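Local coordinates for Ras-interacting protein 1 (Homo sapiens, PDB 5KHQ), which binds GTP-loaded Ras-family GTPases and regulates GTPase signalling, cell architecture and adhesion as endothelial cells build blood vessels, at the interface of chains A and B. Sequence-based numbering; all coordinates share one arbitrary frame. Chains: chain A/B, Ras-interacting protein 1.

The interface of chains A and B. Residues chain A 79, 96, 98, 119; chain B 105, 108, 112-113.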
loop_
_atom_site.group_PDB
_atom_site.type_symbol
_atom_site.label_atom_id
_atom_site.label_comp_id
_atom_site.label_asym_id
_atom_site.label_seq_id
_atom_site.Cartn_x
_atom_site.Cartn_y
_atom_site.Cartn_z
ATOM N N LEU A 79 -4.899 7.520 7.263
ATOM C CA LEU A 79 -6.329 7.321 7.480
ATOM C C LEU A 79 -6.795 7.730 8.875
ATOM O O LEU A 79 -6.289 7.237 9.889
ATOM C CB LEU A 79 -6.712 5.864 7.209
ATOM C CG LEU A 79 -6.519 5.238 5.828
ATOM C CD1 LEU A 79 -6.662 3.747 6.000
ATOM C CD2 LEU A 79 -7.527 5.749 4.810
ATOM N N HIS A 96 -4.407 5.163 11.258
ATOM C CA HIS A 96 -3.486 4.264 10.557
ATOM C C HIS A 96 -2.813 4.983 9.385
ATOM O O HIS A 96 -3.438 5.806 8.700
ATOM C CB HIS A 96 -4.226 2.995 10.087
ATOM C CG HIS A 96 -3.332 1.924 9.521
ATOM N ND1 HIS A 96 -2.306 1.344 10.240
ATOM C CD2 HIS A 96 -3.333 1.310 8.311
ATOM C CE1 HIS A 96 -1.706 0.433 9.492
ATOM N NE2 HIS A 96 -2.311 0.391 8.318
ATOM N N ARG A 98 0.245 4.160 6.014
ATOM C CA ARG A 98 1.134 3.325 5.238
ATOM C C ARG A 98 2.192 4.208 4.563
ATOM O O ARG A 98 1.844 5.088 3.767
ATOM C CB ARG A 98 0.311 2.606 4.182
ATOM C CG ARG A 98 0.890 1.279 3.748
ATOM C CD ARG A 98 0.367 0.910 2.378
ATOM N NE ARG A 98 1.300 1.380 1.367
ATOM C CZ ARG A 98 0.943 1.882 0.190
ATOM N NH1 ARG A 98 -0.329 2.001 -0.153
ATOM N NH2 ARG A 98 1.870 2.281 -0.647
ATOM N N TRP A 119 -14.387 6.638 6.857
ATOM C CA TRP A 119 -13.039 7.138 7.154
ATOM C C TRP A 119 -12.601 8.298 6.244
ATOM O O TRP A 119 -13.195 8.529 5.183
ATOM C CB TRP A 119 -12.031 6.003 7.047
ATOM C CG TRP A 119 -12.099 4.999 8.139
ATOM C CD1 TRP A 119 -13.103 4.106 8.373
ATOM C CD2 TRP A 119 -11.099 4.751 9.131
ATOM N NE1 TRP A 119 -12.798 3.323 9.459
ATOM C CE2 TRP A 119 -11.573 3.694 9.945
ATOM C CE3 TRP A 119 -9.844 5.322 9.417
ATOM C CZ2 TRP A 119 -10.837 3.192 11.035
ATOM C CZ3 TRP A 119 -9.107 4.824 10.505
ATOM C CH2 TRP A 119 -9.609 3.766 11.299
ATOM N N ARG B 105 0.149 -5.450 7.612
ATOM C CA ARG B 105 -0.909 -6.295 8.169
ATOM C C ARG B 105 -2.099 -6.369 7.208
ATOM O O ARG B 105 -2.914 -5.428 7.134
ATOM C CB ARG B 105 -1.275 -5.864 9.594
ATOM C CG ARG B 105 -0.144 -6.141 10.583
ATOM C CD ARG B 105 -0.248 -5.320 11.859
ATOM N NE ARG B 105 -0.039 -3.890 11.629
ATOM C CZ ARG B 105 -0.462 -2.915 12.432
ATOM N NH1 ARG B 105 -1.141 -3.186 13.541
ATOM N NH2 ARG B 105 -0.214 -1.652 12.116
ATOM N N LEU B 108 -5.853 -5.325 7.753
ATOM C CA LEU B 108 -6.088 -3.878 7.770
ATOM C C LEU B 108 -6.051 -3.275 6.367
ATOM O O LEU B 108 -6.830 -2.363 6.072
ATOM C CB LEU B 108 -5.115 -3.154 8.721
ATOM C CG LEU B 108 -4.808 -3.752 10.112
ATOM C CD1 LEU B 108 -3.722 -2.954 10.824
ATOM C CD2 LEU B 108 -6.035 -3.892 11.005
ATOM N N LEU B 112 -9.389 -1.314 5.751
ATOM C CA LEU B 112 -9.306 0.149 5.848
ATOM C C LEU B 112 -9.314 0.856 4.498
ATOM O O LEU B 112 -9.627 2.052 4.421
ATOM C CB LEU B 112 -8.086 0.577 6.674
ATOM C CG LEU B 112 -7.980 0.107 8.131
ATOM C CD1 LEU B 112 -6.621 0.434 8.732
ATOM C CD2 LEU B 112 -9.099 0.689 8.981
ATOM N N TRP B 113 -8.955 0.116 3.446
ATOM C CA TRP B 113 -9.079 0.598 2.071
ATOM C C TRP B 113 -10.052 -0.243 1.274
ATOM O O TRP B 113 -10.173 -1.441 1.500
ATOM C CB TRP B 113 -7.733 0.597 1.362
ATOM C CG TRP B 113 -6.787 1.623 1.872
ATOM C CD1 TRP B 113 -6.735 2.943 1.517
ATOM C CD2 TRP B 113 -5.738 1.418 2.823
ATOM N NE1 TRP B 113 -5.716 3.573 2.189
ATOM C CE2 TRP B 113 -5.088 2.663 2.999
ATOM C CE3 TRP B 113 -5.279 0.303 3.545
ATOM C CZ2 TRP B 113 -3.992 2.825 3.868
ATOM C CZ3 TRP B 113 -4.190 0.463 4.422
ATOM C CH2 TRP B 113 -3.564 1.718 4.575
#
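B:Leu112 pushes its forked tip between A:His96 and A:Trp119, joining two copies of the Ras-associating (RA) domain of Rasip1. CD1 of B:Leu112 comes within 3.4 Å of CD2 in the A:His96 imidazole. CD2 of B:Leu112 sits over the six-membered ring of A:Trp119, displaced toward its rim and 3.7 Å from CZ2 of that ring. Each branch thus has its own aromatic partner, and the leucine ends helix 106-112, where the chain passes straight into strand 113-115.

The next residue along, B:Trp113, offers an indole face to A:Leu79 from strand 73-80. CD1 of A:Leu79 does the touching, lying above the fused ring system 3.5 Å from CZ2 of B:Trp113. A:Leu79 CD1 also packs against CB of B:Leu112, again at 3.5 Å, and so ties the leucine and tryptophan of chain B together. Farther along the indole, the rim atom CH2 of B:Trp113 reaches CD2 of A:His96 at 3.8 Å and also the aliphatic CB of A:Arg98.

A:His96 starts strand 96-99. With CG opposite the backbone N (chi1 -172°), its ring extends toward chain B and the side chain runs roughly at right angles to both B:Leu112 and B:Trp113. On the far side of the ring, A:His96 CE1 approaches NH2 of B:Arg105 at 3.7 Å, imidazole and guanidinium planes turned 71° apart, so they do not stack. B:Leu108 CD1 underlies the centre of that guanidinium from within chain B. A positive charge there may disfavour protonation of the histidine.

Two-fold symmetry repeats the patch with the chains exchanged; Rasip1 is reported to homodimerise, although the structure alone does not show that this pairing is the one used in cells.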